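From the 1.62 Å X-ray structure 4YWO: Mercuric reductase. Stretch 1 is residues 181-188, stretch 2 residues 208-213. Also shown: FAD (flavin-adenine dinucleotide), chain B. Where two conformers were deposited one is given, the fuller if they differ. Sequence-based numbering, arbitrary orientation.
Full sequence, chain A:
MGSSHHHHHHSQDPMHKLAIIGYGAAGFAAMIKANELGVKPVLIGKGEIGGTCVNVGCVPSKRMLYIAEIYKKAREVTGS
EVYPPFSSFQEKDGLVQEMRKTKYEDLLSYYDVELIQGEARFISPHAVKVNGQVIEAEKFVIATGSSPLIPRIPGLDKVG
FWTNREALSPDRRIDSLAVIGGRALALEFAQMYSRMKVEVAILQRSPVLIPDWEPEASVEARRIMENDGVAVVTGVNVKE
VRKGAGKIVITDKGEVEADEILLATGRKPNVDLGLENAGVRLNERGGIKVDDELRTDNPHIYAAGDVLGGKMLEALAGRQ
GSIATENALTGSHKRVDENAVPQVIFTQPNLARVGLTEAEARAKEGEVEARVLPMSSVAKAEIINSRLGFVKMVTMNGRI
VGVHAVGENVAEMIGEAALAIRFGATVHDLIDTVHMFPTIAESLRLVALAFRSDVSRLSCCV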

# COMPACT_ATOMS: atom_id res chain seq x y z
N GLY A 181 -12.17 23.90 -13.47
CA GLY A 181 -11.63 23.60 -12.17
C GLY A 181 -10.34 22.84 -12.25
O GLY A 181 -9.97 22.32 -13.26
N GLY A 182 -9.61 22.76 -11.15
CA GLY A 182 -8.26 22.19 -11.18
C GLY A 182 -7.81 21.57 -9.85
O GLY A 182 -6.60 21.50 -9.61
N ARG A 183 -8.73 21.03 -9.07
CA ARG A 183 -8.37 20.29 -7.88
C ARG A 183 -8.64 18.79 -8.11
O ARG A 183 -8.74 18.33 -9.25
CB ARG A 183 -9.09 20.87 -6.64
CG ARG A 183 -8.74 22.34 -6.40
CD ARG A 183 -9.19 22.88 -5.04
NE ARG A 183 -9.18 24.36 -5.04
CZ ARG A 183 -8.32 25.15 -4.38
NH1 ARG A 183 -7.37 24.68 -3.60
NH2 ARG A 183 -8.45 26.47 -4.50
N ALA A 184 -8.84 18.02 -7.06
CA ALA A 184 -8.85 16.54 -7.15
C ALA A 184 -9.85 16.03 -8.15
O ALA A 184 -9.56 15.15 -8.95
CB ALA A 184 -9.20 15.93 -5.81
N LEU A 185 -11.10 16.52 -8.08
CA LEU A 185 -12.16 15.93 -8.93
C LEU A 185 -11.90 16.28 -10.34
O LEU A 185 -12.09 15.44 -11.25
CB LEU A 185 -13.55 16.39 -8.57
CG LEU A 185 -13.98 15.83 -7.18
CD1 LEU A 185 -15.51 16.06 -7.01
CD2 LEU A 185 -13.65 14.36 -6.83
N ALA A 186 -11.41 17.49 -10.66
CA ALA A 186 -11.02 17.75 -12.04
C ALA A 186 -9.97 16.81 -12.59
O ALA A 186 -10.05 16.37 -13.75
CB ALA A 186 -10.52 19.18 -12.17
N LEU A 187 -8.95 16.56 -11.81
CA LEU A 187 -7.89 15.64 -12.20
C LEU A 187 -8.44 14.22 -12.44
O LEU A 187 -8.05 13.58 -13.45
CB LEU A 187 -6.70 15.63 -11.22
CG LEU A 187 -6.06 16.96 -10.95
CD1 LEU A 187 -4.92 16.70 -9.92
CD2 LEU A 187 -5.54 17.69 -12.10
N GLU A 188 -9.19 13.73 -11.52
CA GLU A 188 -9.75 12.40 -11.68
C GLU A 188 -10.65 12.25 -12.92
O GLU A 188 -10.50 11.38 -13.69
CB GLU A 188 -10.49 11.97 -10.43
CG GLU A 188 -9.55 11.66 -9.23
CD GLU A 188 -10.29 11.17 -7.98
OE1 GLU A 188 -11.56 11.09 -8.03
OE2 GLU A 188 -9.61 10.87 -6.90
N VAL A 208 -1.54 27.20 -11.01
CA VAL A 208 -1.16 25.78 -10.99
C VAL A 208 -2.39 24.97 -10.59
O VAL A 208 -3.34 25.47 -10.03
CB VAL A 208 -0.01 25.50 -9.99
CG1 VAL A 208 1.24 26.24 -10.40
CG2 VAL A 208 -0.41 25.82 -8.56
N LEU A 209 -2.31 23.70 -10.97
CA LEU A 209 -3.27 22.72 -10.48
C LEU A 209 -3.06 22.47 -8.99
O LEU A 209 -1.92 22.59 -8.51
CB LEU A 209 -3.06 21.46 -11.23
CG LEU A 209 -3.29 21.47 -12.78
CD1 LEU A 209 -2.94 20.17 -13.39
CD2 LEU A 209 -4.73 21.87 -13.12
N ILE A 210 -4.10 22.00 -8.29
CA ILE A 210 -4.04 21.69 -6.90
C ILE A 210 -3.15 22.59 -6.09
O ILE A 210 -2.17 22.24 -5.41
CB ILE A 210 -3.70 20.16 -6.61
CG1 ILE A 210 -2.44 19.74 -7.28
CG2 ILE A 210 -4.88 19.27 -6.99
CD1 ILE A 210 -2.03 18.27 -6.97
N PRO A 211 -3.53 23.89 -6.05
CA PRO A 211 -2.59 24.86 -5.45
C PRO A 211 -2.50 24.83 -3.98
O PRO A 211 -1.61 25.43 -3.41
CB PRO A 211 -3.25 26.23 -5.90
CG PRO A 211 -4.66 25.92 -6.07
CD PRO A 211 -4.67 24.55 -6.72
N ASP A 212 -3.33 24.08 -3.29
CA ASP A 212 -3.13 23.90 -1.85
C ASP A 212 -2.32 22.63 -1.46
O ASP A 212 -2.15 22.38 -0.27
CB ASP A 212 -4.47 23.89 -1.20
CG ASP A 212 -5.18 25.32 -1.30
OD1 ASP A 212 -4.45 26.33 -1.47
OD2 ASP A 212 -6.40 25.44 -1.20
N TRP A 213 -1.85 21.93 -2.43
CA TRP A 213 -0.89 20.83 -2.22
C TRP A 213 0.54 21.33 -2.25
O TRP A 213 0.83 22.52 -2.57
CB TRP A 213 -1.12 19.76 -3.30
CG TRP A 213 -2.37 18.97 -3.17
CD1 TRP A 213 -3.64 19.45 -3.15
CD2 TRP A 213 -2.46 17.55 -2.96
NE1 TRP A 213 -4.53 18.40 -2.90
CE2 TRP A 213 -3.81 17.23 -2.86
CE3 TRP A 213 -1.53 16.53 -2.96
CZ2 TRP A 213 -4.24 15.88 -2.62
CZ3 TRP A 213 -2.01 15.17 -2.69
CH2 TRP A 213 -3.31 14.91 -2.59
PA FAD B . -23.74 13.31 2.41
O1A FAD B . -23.42 11.84 2.23
O2A FAD B . -24.11 14.14 1.21
O5B FAD B . -24.91 13.44 3.50
C5B FAD B . -26.06 14.23 3.23
C4B FAD B . -27.28 13.32 3.11
O4B FAD B . -28.31 13.79 3.99
C3B FAD B . -27.84 13.32 1.70
O3B FAD B . -27.81 12.00 1.16
C2B FAD B . -29.27 13.81 1.81
O2B FAD B . -30.17 12.80 1.34
C1B FAD B . -29.52 14.08 3.28
N9A FAD B . -29.88 15.51 3.48
C8A FAD B . -29.18 16.56 3.02
N7A FAD B . -29.78 17.73 3.37
C5A FAD B . -30.89 17.43 4.06
C6A FAD B . -31.97 18.19 4.72
N6A FAD B . -31.99 19.54 4.71
N1A FAD B . -32.95 17.48 5.34
C2A FAD B . -32.94 16.14 5.36
N3A FAD B . -31.99 15.39 4.79
C4A FAD B . -30.95 15.96 4.13
N1 FAD B . -14.14 11.02 -0.48
C2 FAD B . -13.16 10.11 -0.22
O2 FAD B . -12.76 9.99 0.96
N3 FAD B . -12.61 9.34 -1.17
C4 FAD B . -12.99 9.41 -2.45
O4 FAD B . -12.45 8.67 -3.31
C4X FAD B . -14.04 10.38 -2.83
N5 FAD B . -14.47 10.51 -4.10
C5X FAD B . -15.44 11.40 -4.42
C6 FAD B . -15.87 11.52 -5.73
C7 FAD B . -16.86 12.44 -6.06
C7M FAD B . -17.32 12.56 -7.49
C8 FAD B . -17.47 13.29 -5.01
C8M FAD B . -18.54 14.28 -5.37
C9 FAD B . -17.04 13.18 -3.69
C9A FAD B . -16.05 12.26 -3.36
N10 FAD B . -15.61 12.14 -2.03
C10 FAD B . -14.61 11.20 -1.74
C1' FAD B . -16.19 12.97 -0.97
C2' FAD B . -17.19 12.14 -0.16
O2' FAD B . -18.12 11.51 -1.05
C3' FAD B . -17.94 13.01 0.84
O3' FAD B . -17.00 13.76 1.62
C4' FAD B . -18.81 12.16 1.76
O4' FAD B . -19.86 11.56 1.00
C5' FAD B . -19.40 13.00 2.88
O5' FAD B . -20.59 12.38 3.37
P FAD B . -21.64 13.21 4.26
O1P FAD B . -22.57 12.23 4.93
O2P FAD B . -20.88 14.22 5.08
O3P FAD B . -22.49 14.01 3.14
O HOH W 1 -5.84 22.22 -4.03
O HOH W 2 -7.63 18.81 -3.89

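Three residues carry most of this small contact, which buries 348 Å² counting both sides: Arg 183, Ile 210 and Leu 187. Each does a different job, and a single backbone hydrogen bond fixes the register in which they meet.

That bond runs from Ile 210 N to Gly 182 O, 2.9 Å long and nearly straight at 176°. It draws the chains close enough that the CA atoms of Arg 183 and Ile 210 lie 4.7 Å apart. Glycine suits this crossing. A CB on Gly 182 would point toward the other stretch and sit about 3.3 Å from Leu 209 CD2, a tight fit. Gly 181 is a glycine for another reason: at its backbone angles a CB would be jammed against the preceding carbonyl oxygen, whatever the partner stretch did.

Arg 183, with the largest covered area, stands at the N-cap position, right before the helix that begins at Ala 184; its carbonyl O already accepts the first helical bond of the stretch, from Leu 187 N at 3.1 Å. Its CA-to-CB bond points sideways, but an m, t, t run of chi angles extends the chain so that its end comes nearer to the second stretch. There NH1 meets Asp 212 OD2 at 2.7 Å in a salt bridge. The hydrogen bond within it is weak, its angle only 128°, so the pairing leans more on charge and proximity than on alignment. The carboxylate lies at the edge of the guanidinium, near its plane, while Pro 211 CG covers one face, 3.9 Å from NH1. The rule is an economical one: the polar edge goes to the acid and the flat face to an apolar ring. Both Arg 183 and Asp 212 are exposed, which spares the charges the full cost of burial. Water 1 adds a second link, accepting from Arg 183 NH1 at 2.9 Å and from Asp 212 N at 3.2 Å.

Ile 210 is the buried counterpart. While its N holds the backbone bond, its CG2 packs 3.7 Å from Arg 183 CA and 3.9 Å from Leu 187 CD1. It also opens a type I turn ending at Trp 213, closed by Trp 213 N to Ile 210 O at 3.0 Å. Pro 211 and Asp 212 occupy the middle of that turn, and the proline's phi of -75° fits the second position well. The turn thus presents to Arg 183 both the ring and the acid it uses. Water 2 joins Trp 213 NE1, at 3.3 Å, to Ala 184 N through a weak bond of 3.5 Å.

Leu 187, one helical turn on from Arg 183, points its CA-to-CB bond toward the second stretch. Its two methyls divide the work: CD1 touches Ile 210, and CD2 lies 3.8 Å from Leu 209 CD1. All three aliphatic residues are buried, forming an apolar patch beside the exposed salt bridge.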